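Local coordinates for protein restriction endonuclease S subunits (Thermoanaerobacter tengcongensis, PDB 3OKG) that probably recognises specific DNA sequences as the specificity (S) subunit of a type I restriction-modification methyltransferase, working together with M subunits, at residues 50-55 with 110-115; 40-45 with 80-85; 64-69 with 104-109. All blocks are in the same frame, centred on the assembly; numbering follows the deposited sequence.

Interaction 1 (50-55 with 110-115); sequences YFVYVD and DGQICS. With SO4 (sulfate ion), chain D.
Val52 to Val54 and Ile113 to Ser115 lie side by side as parallel strands, their short axes 4.6 Å apart at closest approach and inclined by 28°, joined by a staggered ladder of three backbone hydrogen bonds. Ile113 N donates to Val52 O, Val54 N to Ile113 O at 2.8 Å, and Ser115 N to Val54 O, so Val54 grips the other strand on both sides of Cys114. Tyr53 and Ile113 place their side chains on one face of the sheet, where Phe51 joins them. The Phe51 and Ile113 side chains cross at about a right angle, with Phe51 CD1 3.5 Å from Ile113 CG1. Tyr53 CG lies anti to the backbone N (chi1 -176°), and beyond it the ring meets the Cys114-Ser115 peptide obliquely: CE1 lies 3.4 Å from Ser115 N and OH 3.3 Å from Ser115 CB, while CD1 rests against Ile113 CG2. An alanine in place of Tyr53 would probably open a gap beside Ile113 CG2, which loses the ring, and beside Ser115 CB, which loses the hydroxyl. This parallel pair forms the middle of a mixed four-stranded sheet in the first DNA-specificity domain, flanked by strands 70-73 and 81-84; Gly111 and Gln112 make a G1 beta bulge opposite Ile85. On the face away from Tyr53, Val54 CB and Cys114 CB meet at 4.0 Å, and both side chains also touch Ile91. The aliphatic part of Gln112 packs on Val52, CG to CB 3.9 Å. At the end of the strands a sulfate accepts a hydrogen bond from Ser115 OG, 2.7 Å from its O1; Ile56 N and Arg80 NH1 bind the same ion, while Asp55 turns its OD1 to Ser57 OG.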
loop_
_atom_site.group_PDB
_atom_site.type_symbol
_atom_site.label_atom_id
_atom_site.label_comp_id
_atom_site.label_asym_id
_atom_site.label_seq_id
_atom_site.Cartn_x
_atom_site.Cartn_y
_atom_site.Cartn_z
ATOM N N TYR A 50 -39.845 4.519 -12.397
ATOM C CA TYR A 50 -38.488 4.256 -11.956
ATOM C C TYR A 50 -37.803 5.576 -11.605
ATOM O O TYR A 50 -38.040 6.589 -12.256
ATOM C CB TYR A 50 -37.705 3.535 -13.059
ATOM C CG TYR A 50 -37.919 2.034 -13.032
ATOM C CD1 TYR A 50 -37.256 1.243 -12.111
ATOM C CD2 TYR A 50 -38.815 1.418 -13.916
ATOM C CE1 TYR A 50 -37.458 -0.144 -12.060
ATOM C CE2 TYR A 50 -39.021 0.018 -13.878
ATOM C CZ TYR A 50 -38.340 -0.738 -12.954
ATOM O OH TYR A 50 -38.533 -2.099 -12.893
ATOM N N PHE A 51 -36.960 5.560 -10.583
ATOM C CA PHE A 51 -36.047 6.679 -10.355
ATOM C C PHE A 51 -34.667 6.102 -10.055
ATOM O O PHE A 51 -34.541 4.923 -9.712
ATOM C CB PHE A 51 -36.525 7.543 -9.178
ATOM C CG PHE A 51 -36.410 6.867 -7.860
ATOM C CD1 PHE A 51 -35.384 7.199 -6.977
ATOM C CD2 PHE A 51 -37.312 5.883 -7.492
ATOM C CE1 PHE A 51 -35.264 6.564 -5.757
ATOM C CE2 PHE A 51 -37.199 5.237 -6.269
ATOM C CZ PHE A 51 -36.179 5.572 -5.391
ATOM N N VAL A 52 -33.627 6.918 -10.192
ATOM C CA VAL A 52 -32.290 6.441 -9.863
ATOM C C VAL A 52 -31.924 6.922 -8.467
ATOM O O VAL A 52 -32.104 8.110 -8.158
ATOM C CB VAL A 52 -31.251 6.939 -10.880
ATOM C CG1 VAL A 52 -29.880 6.419 -10.483
ATOM C CG2 VAL A 52 -31.607 6.454 -12.291
ATOM N N TYR A 53 -31.448 6.010 -7.613
ATOM C CA TYR A 53 -31.182 6.329 -6.212
ATOM C C TYR A 53 -29.688 6.315 -5.937
ATOM O O TYR A 53 -29.006 5.340 -6.257
ATOM C CB TYR A 53 -31.844 5.297 -5.308
ATOM C CG TYR A 53 -31.723 5.577 -3.844
ATOM C CD1 TYR A 53 -31.868 6.870 -3.352
ATOM C CD2 TYR A 53 -31.499 4.554 -2.949
ATOM C CE1 TYR A 53 -31.746 7.130 -2.000
ATOM C CE2 TYR A 53 -31.402 4.803 -1.587
ATOM C CZ TYR A 53 -31.536 6.097 -1.128
ATOM O OH TYR A 53 -31.443 6.342 0.219
ATOM N N VAL A 54 -29.194 7.401 -5.353
ATOM C CA VAL A 54 -27.808 7.483 -4.896
ATOM C C VAL A 54 -27.731 7.363 -3.356
ATOM O O VAL A 54 -28.125 8.270 -2.638
ATOM C CB VAL A 54 -27.160 8.819 -5.337
ATOM C CG1 VAL A 54 -25.679 8.803 -5.002
ATOM C CG2 VAL A 54 -27.375 9.067 -6.858
ATOM N N ASP A 55 -27.244 6.235 -2.855
ATOM C CA ASP A 55 -26.987 6.108 -1.431
ATOM C C ASP A 55 -25.492 6.141 -1.231
ATOM O O ASP A 55 -24.740 6.338 -2.181
ATOM C CB ASP A 55 -27.594 4.825 -0.848
ATOM C CG ASP A 55 -27.064 3.564 -1.501
ATOM O OD1 ASP A 55 -26.216 3.636 -2.420
ATOM O OD2 ASP A 55 -27.520 2.484 -1.092
ATOM N N ASP A 110 -29.584 14.242 -13.193
ATOM C CA ASP A 110 -30.455 15.374 -12.900
ATOM C C ASP A 110 -31.886 14.939 -12.596
ATOM O O ASP A 110 -32.486 14.167 -13.346
ATOM C CB ASP A 110 -30.469 16.375 -14.067
ATOM C CG ASP A 110 -31.098 17.704 -13.673
ATOM O OD1 ASP A 110 -30.462 18.485 -12.937
ATOM O OD2 ASP A 110 -32.245 17.967 -14.080
ATOM N N GLY A 111 -32.422 15.423 -11.488
ATOM C CA GLY A 111 -33.796 15.155 -11.126
ATOM C C GLY A 111 -33.982 13.807 -10.479
ATOM O O GLY A 111 -35.114 13.393 -10.213
ATOM N N GLN A 112 -32.882 13.110 -10.224
ATOM C CA GLN A 112 -32.952 11.838 -9.518
ATOM C C GLN A 112 -32.891 12.060 -7.995
ATOM O O GLN A 112 -33.130 13.165 -7.533
ATOM C CB GLN A 112 -31.892 10.871 -10.048
ATOM C CG GLN A 112 -31.982 10.732 -11.582
ATOM C CD GLN A 112 -33.397 10.346 -12.059
ATOM O OE1 GLN A 112 -33.864 10.790 -13.122
ATOM N NE2 GLN A 112 -34.079 9.544 -11.266
ATOM N N ILE A 113 -32.626 11.007 -7.230
ATOM C CA ILE A 113 -32.828 11.042 -5.782
ATOM C C ILE A 113 -31.577 10.561 -5.034
ATOM O O ILE A 113 -30.959 9.571 -5.424
ATOM C CB ILE A 113 -34.007 10.130 -5.377
ATOM C CG1 ILE A 113 -35.302 10.596 -6.061
ATOM C CG2 ILE A 113 -34.175 10.068 -3.866
ATOM C CD1 ILE A 113 -35.781 11.967 -5.610
ATOM N N CYS A 114 -31.211 11.256 -3.958
ATOM C CA CYS A 114 -30.201 10.733 -3.057
ATOM C C CYS A 114 -30.733 10.615 -1.640
ATOM O O CYS A 114 -31.779 11.182 -1.291
ATOM C CB CYS A 114 -28.916 11.579 -3.060
ATOM S SG CYS A 114 -29.069 13.189 -2.161
ATOM N N SER A 115 -29.995 9.864 -0.842
ATOM C CA SER A 115 -30.337 9.585 0.549
ATOM C C SER A 115 -30.425 10.889 1.341
ATOM O O SER A 115 -29.675 11.831 1.081
ATOM C CB SER A 115 -29.261 8.690 1.179
ATOM O OG SER A 115 -29.489 8.493 2.569
HETATM S S SO4 D . -27.461 5.582 3.193
HETATM O O1 SO4 D . -28.780 6.087 3.532
HETATM O O2 SO4 D . -26.906 6.408 2.116
HETATM O O3 SO4 D . -26.573 5.716 4.343
HETATM O O4 SO4 D . -27.554 4.201 2.765
#

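Interaction 2 (40-45 with 80-85); sequences RRDPTK and RARKVI. With SO4 (sulfate ion), chain G; SO4 (sulfate ion), chain D.
Asp42 and Arg82 lie side by side with their flat ends stacked, the carboxylate and guanidinium planes only 14° apart. Asp42 OD1 sits over the centre of the guanidinium, and its 3.8 Å separation from Arg82 NE is a long salt bridge of charges alone, since no N-H points at the oxygen. A bend at chi2 (-75°) brings Arg82 CD to 3.4 Å from Arg41 O. Next to this stack Pro43 CD rests 3.3 Å from Ala81 O, while Val84 CG2 presses on Arg41 CB at 3.6 Å. The backbones join once: Arg41 N donates to Arg82 O at 2.8 Å, and Arg40 and Lys83 form a single beta bridge. Loop 40-45 thus runs along the outer edge of strand 81-84, the last strand on its side of the domain's mixed sheet. Asp42 OD1 accepts from Thr44 N, closing an Asx turn, and also from Thr44 OG1; both approach from the same face of the carboxylate. Arg82 NH1 donates to Ala81 O at 2.9 Å, with the oxygen in the guanidinium plane, and also to Pro78 O, which together fix the rotation of the group. Arg41 NH2 reaches Gly111 O, tying the loop to the bulge before strand 113-115. Farther along, Arg40 lies alongside Lys83 with one guanidinium face over Lys83 CG, and NH2 is 3.5 Å from Lys83 CE. Arg40 NH2 and Lys83 NZ are 4.3 Å apart; their repulsion is probably eased by Asp161, which forms a salt bridge with Lys83 NZ, and, in the crystal, by a sulfate, probably from the crystallisation liquor, at the edge of the Arg40 guanidinium.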
loop_
_atom_site.group_PDB
_atom_site.type_symbol
_atom_site.label_atom_id
_atom_site.label_comp_id
_atom_site.label_asym_id
_atom_site.label_seq_id
_atom_site.Cartn_x
_atom_site.Cartn_y
_atom_site.Cartn_z
ATOM N N ARG A 40 -37.308 18.121 -1.649
ATOM C CA ARG A 40 -37.512 16.712 -1.441
ATOM C C ARG A 40 -38.670 16.216 -2.303
ATOM O O ARG A 40 -39.481 17.004 -2.783
ATOM C CB ARG A 40 -37.842 16.457 0.013
ATOM C CG ARG A 40 -36.761 16.924 0.937
ATOM C CD ARG A 40 -36.877 16.191 2.228
ATOM N NE ARG A 40 -35.762 16.483 3.106
ATOM C CZ ARG A 40 -35.448 15.727 4.146
ATOM N NH1 ARG A 40 -36.161 14.635 4.396
ATOM N NH2 ARG A 40 -34.424 16.061 4.918
ATOM N N ARG A 41 -38.722 14.908 -2.488
ATOM C CA ARG A 41 -39.793 14.280 -3.237
ATOM C C ARG A 41 -39.950 12.851 -2.731
ATOM O O ARG A 41 -38.964 12.204 -2.359
ATOM C CB ARG A 41 -39.486 14.296 -4.731
ATOM C CG ARG A 41 -40.715 14.082 -5.609
ATOM C CD ARG A 41 -40.372 13.364 -6.888
ATOM N NE ARG A 41 -39.281 14.002 -7.607
ATOM C CZ ARG A 41 -38.370 13.333 -8.313
ATOM N NH1 ARG A 41 -38.427 12.004 -8.406
ATOM N NH2 ARG A 41 -37.399 13.990 -8.932
ATOM N N ASP A 42 -41.189 12.365 -2.699
ATOM C CA ASP A 42 -41.459 11.008 -2.253
ATOM C C ASP A 42 -41.757 10.167 -3.488
ATOM O O ASP A 42 -42.839 10.267 -4.063
ATOM C CB ASP A 42 -42.650 11.001 -1.282
ATOM C CG ASP A 42 -42.947 9.631 -0.743
ATOM O OD1 ASP A 42 -42.471 8.629 -1.332
ATOM O OD2 ASP A 42 -43.657 9.544 0.278
ATOM N N PRO A 43 -40.785 9.357 -3.925
ATOM C CA PRO A 43 -40.996 8.620 -5.181
ATOM C C PRO A 43 -42.134 7.599 -5.065
ATOM O O PRO A 43 -42.625 7.150 -6.105
ATOM C CB PRO A 43 -39.660 7.868 -5.384
ATOM C CG PRO A 43 -38.660 8.568 -4.430
ATOM C CD PRO A 43 -39.499 9.025 -3.282
ATOM N N THR A 44 -42.514 7.228 -3.836
ATOM C CA THR A 44 -43.585 6.250 -3.632
ATOM C C THR A 44 -44.910 6.786 -4.136
ATOM O O THR A 44 -45.864 6.033 -4.272
ATOM C CB THR A 44 -43.765 5.800 -2.151
ATOM O OG1 THR A 44 -44.311 6.871 -1.367
ATOM C CG2 THR A 44 -42.441 5.328 -1.553
ATOM N N LYS A 45 -44.962 8.086 -4.413
ATOM C CA LYS A 45 -46.178 8.721 -4.912
ATOM C C LYS A 45 -46.339 8.499 -6.402
ATOM O O LYS A 45 -47.399 8.759 -6.959
ATOM C CB LYS A 45 -46.203 10.214 -4.570
ATOM C CG LYS A 45 -46.389 10.463 -3.080
ATOM C CD LYS A 45 -46.142 11.917 -2.681
ATOM C CE LYS A 45 -47.283 12.844 -3.083
ATOM N NZ LYS A 45 -47.314 13.120 -4.552
ATOM N N ARG A 80 -35.224 6.575 3.151
ATOM C CA ARG A 80 -34.287 7.708 3.032
ATOM C C ARG A 80 -34.233 8.327 1.642
ATOM O O ARG A 80 -33.570 9.349 1.417
ATOM C CB ARG A 80 -32.875 7.253 3.415
ATOM C CG ARG A 80 -32.682 7.054 4.905
ATOM C CD ARG A 80 -31.311 6.456 5.161
ATOM N NE ARG A 80 -31.063 6.309 6.583
ATOM C CZ ARG A 80 -29.953 5.783 7.085
ATOM N NH1 ARG A 80 -28.992 5.367 6.266
ATOM N NH2 ARG A 80 -29.804 5.673 8.401
ATOM N N ALA A 81 -34.903 7.704 0.688
ATOM C CA ALA A 81 -34.815 8.182 -0.672
ATOM C C ALA A 81 -35.737 9.377 -0.885
ATOM O O ALA A 81 -36.846 9.225 -1.379
ATOM C CB ALA A 81 -35.108 7.042 -1.684
ATOM N N ARG A 82 -35.287 10.579 -0.512
ATOM C CA ARG A 82 -36.202 11.718 -0.543
ATOM C C ARG A 82 -35.629 13.040 -1.051
ATOM O O ARG A 82 -36.389 13.975 -1.290
ATOM C CB ARG A 82 -36.851 11.936 0.835
ATOM C CG ARG A 82 -37.689 10.759 1.324
ATOM C CD ARG A 82 -39.043 10.626 0.618
ATOM N NE ARG A 82 -39.853 9.600 1.278
ATOM C CZ ARG A 82 -39.690 8.286 1.132
ATOM N NH1 ARG A 82 -38.752 7.797 0.316
ATOM N NH2 ARG A 82 -40.476 7.454 1.806
ATOM N N LYS A 83 -34.313 13.134 -1.218
ATOM C CA LYS A 83 -33.729 14.431 -1.615
ATOM C C LYS A 83 -33.493 14.456 -3.104
ATOM O O LYS A 83 -32.829 13.575 -3.629
ATOM C CB LYS A 83 -32.413 14.708 -0.862
ATOM C CG LYS A 83 -32.628 15.049 0.612
ATOM C CD LYS A 83 -31.316 15.360 1.339
ATOM C CE LYS A 83 -31.618 15.847 2.774
ATOM N NZ LYS A 83 -30.377 16.198 3.514
ATOM N N VAL A 84 -34.032 15.480 -3.774
ATOM C CA VAL A 84 -33.934 15.580 -5.219
ATOM C C VAL A 84 -32.569 16.154 -5.554
ATOM O O VAL A 84 -32.171 17.160 -4.991
ATOM C CB VAL A 84 -34.992 16.532 -5.780
ATOM C CG1 VAL A 84 -34.727 16.818 -7.240
ATOM C CG2 VAL A 84 -36.390 15.967 -5.579
ATOM N N ILE A 85 -31.824 15.487 -6.423
ATOM C CA ILE A 85 -30.543 16.052 -6.827
ATOM C C ILE A 85 -30.607 16.617 -8.234
ATOM O O ILE A 85 -31.415 16.183 -9.074
ATOM C CB ILE A 85 -29.395 15.041 -6.718
ATOM C CG1 ILE A 85 -29.706 13.769 -7.530
ATOM C CG2 ILE A 85 -29.182 14.694 -5.255
ATOM C CD1 ILE A 85 -28.616 12.665 -7.452
HETATM S S SO4 G . -34.370 13.845 7.679
HETATM O O1 SO4 G . -35.366 12.877 7.213
HETATM O O2 SO4 G . -33.733 14.502 6.541
HETATM O O3 SO4 G . -35.031 14.859 8.503
HETATM O O4 SO4 G . -33.323 13.155 8.438
HETATM S S SO4 D . -27.461 5.582 3.193
HETATM O O1 SO4 D . -28.780 6.087 3.532
HETATM O O2 SO4 D . -26.906 6.408 2.116
HETATM O O3 SO4 D . -26.573 5.716 4.343
HETATM O O4 SO4 D . -27.554 4.201 2.765
#

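Interaction 3 (64-69 with 104-109); sequences GKIVSP and LVPPDL
Ile66, on the second strand of the small hairpin 59-60/65-66, is the bump that fits against the hollow side of 104-109 between Pro106 and Leu109. A G1 beta bulge at Gly64 and Lys65, opposite Asp60, immediately precedes it. The hollow is lined partly by backbone: Ile66 CD1 comes within 3.9 Å of Leu104 O and also lies over Val105 CA. The CG1-CD1 arm is nearly extended (chi2 160°), which carries CD1 out to meet Pro106 CD at 4.0 Å. The other branch, CG2, meets Leu109 CD1 tip to tip at 3.9 Å. CD1 thus fits the bend at Val105 and Pro106, while Leu109 CD1 sits against both CG2 and CD1. Val54 and Ile91 also touch Ile66, and Leu109 packs on Val52 and Val54, so the hollow lies against strands 50-54 and 90-93. No direct hydrogen bond joins the segments; their backbones are instead linked through two waters, one accepting from Leu104 N and donating to Gly64 O, the other accepting from Ile66 N at 2.8 Å and donating to Leu104 O at 2.7 Å.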
loop_
_atom_site.group_PDB
_atom_site.type_symbol
_atom_site.label_atom_id
_atom_site.label_comp_id
_atom_site.label_asym_id
_atom_site.label_seq_id
_atom_site.Cartn_x
_atom_site.Cartn_y
_atom_site.Cartn_z
ATOM N N GLY A 64 -14.258 10.219 -4.980
ATOM C CA GLY A 64 -15.452 11.011 -4.807
ATOM C C GLY A 64 -16.327 10.982 -6.045
ATOM O O GLY A 64 -16.657 12.027 -6.597
ATOM N N LYS A 65 -16.690 9.782 -6.503
ATOM C CA LYS A 65 -17.476 9.693 -7.751
ATOM C C LYS A 65 -18.685 8.790 -7.528
ATOM O O LYS A 65 -18.585 7.794 -6.821
ATOM C CB LYS A 65 -16.607 9.173 -8.897
ATOM C CG LYS A 65 -17.306 9.109 -10.268
ATOM C CD LYS A 65 -16.369 8.444 -11.309
ATOM C CE LYS A 65 -16.956 8.518 -12.707
ATOM N NZ LYS A 65 -17.251 9.937 -13.138
ATOM N N ILE A 66 -19.833 9.163 -8.089
ATOM C CA ILE A 66 -21.000 8.295 -7.998
ATOM C C ILE A 66 -20.788 7.195 -9.060
ATOM O O ILE A 66 -20.826 7.476 -10.252
ATOM C CB ILE A 66 -22.266 9.054 -8.295
ATOM C CG1 ILE A 66 -22.533 10.119 -7.202
ATOM C CG2 ILE A 66 -23.478 8.091 -8.352
ATOM C CD1 ILE A 66 -23.476 11.192 -7.681
ATOM N N VAL A 67 -20.545 5.969 -8.625
ATOM C CA VAL A 67 -20.241 4.903 -9.588
ATOM C C VAL A 67 -21.243 3.761 -9.603
ATOM O O VAL A 67 -21.246 2.981 -10.550
ATOM C CB VAL A 67 -18.821 4.298 -9.379
ATOM C CG1 VAL A 67 -17.725 5.391 -9.540
ATOM C CG2 VAL A 67 -18.724 3.590 -8.051
ATOM N N SER A 68 -22.055 3.617 -8.561
ATOM C CA SER A 68 -23.000 2.485 -8.567
ATOM C C SER A 68 -24.392 2.811 -8.006
ATOM O O SER A 68 -24.840 2.224 -7.025
ATOM C CB SER A 68 -22.391 1.262 -7.892
ATOM O OG SER A 68 -21.964 1.560 -6.574
ATOM N N PRO A 69 -25.075 3.752 -8.642
ATOM C CA PRO A 69 -26.433 4.067 -8.191
ATOM C C PRO A 69 -27.367 2.968 -8.700
ATOM O O PRO A 69 -26.995 2.230 -9.620
ATOM C CB PRO A 69 -26.730 5.358 -8.923
ATOM C CG PRO A 69 -25.950 5.215 -10.221
ATOM C CD PRO A 69 -24.649 4.626 -9.747
ATOM N N LEU A 104 -19.794 14.687 -6.963
ATOM C CA LEU A 104 -20.432 15.682 -7.821
ATOM C C LEU A 104 -21.453 14.985 -8.689
ATOM O O LEU A 104 -21.166 13.955 -9.280
ATOM C CB LEU A 104 -19.385 16.346 -8.713
ATOM C CG LEU A 104 -19.862 17.392 -9.731
ATOM C CD1 LEU A 104 -20.383 18.649 -9.006
ATOM C CD2 LEU A 104 -18.717 17.729 -10.687
ATOM N N VAL A 105 -22.658 15.523 -8.734
ATOM C CA VAL A 105 -23.736 14.859 -9.443
ATOM C C VAL A 105 -23.608 15.167 -10.943
ATOM O O VAL A 105 -23.612 16.336 -11.330
ATOM C CB VAL A 105 -25.111 15.340 -8.920
ATOM C CG1 VAL A 105 -26.266 14.736 -9.773
ATOM C CG2 VAL A 105 -25.277 14.978 -7.422
ATOM N N PRO A 106 -23.466 14.134 -11.770
ATOM C CA PRO A 106 -23.325 14.325 -13.220
ATOM C C PRO A 106 -24.649 14.753 -13.840
ATOM O O PRO A 106 -25.664 14.719 -13.144
ATOM C CB PRO A 106 -22.936 12.931 -13.716
ATOM C CG PRO A 106 -23.528 12.003 -12.716
ATOM C CD PRO A 106 -23.439 12.710 -11.394
ATOM N N PRO A 107 -24.659 15.149 -15.112
ATOM C CA PRO A 107 -25.928 15.575 -15.710
ATOM C C PRO A 107 -26.915 14.424 -15.914
ATOM O O PRO A 107 -28.115 14.668 -15.829
ATOM C CB PRO A 107 -25.484 16.243 -17.034
ATOM C CG PRO A 107 -24.037 15.865 -17.210
ATOM C CD PRO A 107 -23.496 15.704 -15.834
ATOM N N ASP A 108 -26.429 13.204 -16.140
ATOM C CA ASP A 108 -27.302 12.052 -16.346
ATOM C C ASP A 108 -28.195 11.795 -15.131
ATOM O O ASP A 108 -29.247 11.188 -15.245
ATOM C CB ASP A 108 -26.481 10.797 -16.717
ATOM C CG ASP A 108 -24.988 10.926 -16.348
ATOM O OD1 ASP A 108 -24.315 11.930 -16.757
ATOM O OD2 ASP A 108 -24.485 9.998 -15.665
ATOM N N LEU A 109 -27.794 12.302 -13.969
ATOM C CA LEU A 109 -28.551 12.069 -12.732
ATOM C C LEU A 109 -29.437 13.260 -12.317
ATOM O O LEU A 109 -29.987 13.284 -11.217
ATOM C CB LEU A 109 -27.589 11.694 -11.586
ATOM C CG LEU A 109 -26.979 10.309 -11.726
ATOM C CD1 LEU A 109 -26.065 9.932 -10.550
ATOM C CD2 LEU A 109 -28.113 9.302 -11.873
HETATM O O HOH W 1 -17.781 13.270 -8.496
HETATM O O HOH W 2 -19.849 11.594 -9.547
#

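Overall arrangement
All three contacts belong to the first DNA-specificity domain, well away from the centre of the elongated chain. Interactions 1 and 2 have centres about 8 Å apart and share the mixed sheet, in which strands 113-115 and 81-84 are neighbours; both also touch one sulfate. Interaction 3 lies about 10 Å from interaction 1 and about 17 Å from interaction 2, centre to centre. Along the chain the segments come in the order 40-45, 50-55, 64-69, 80-85, 104-109 and 110-115: interaction 3 is nested inside the loop closed by interaction 1, whereas interaction 2 crosses both. This interleaving knits loop, hairpin and sheet into one compact domain, probably a DNA-recognising one.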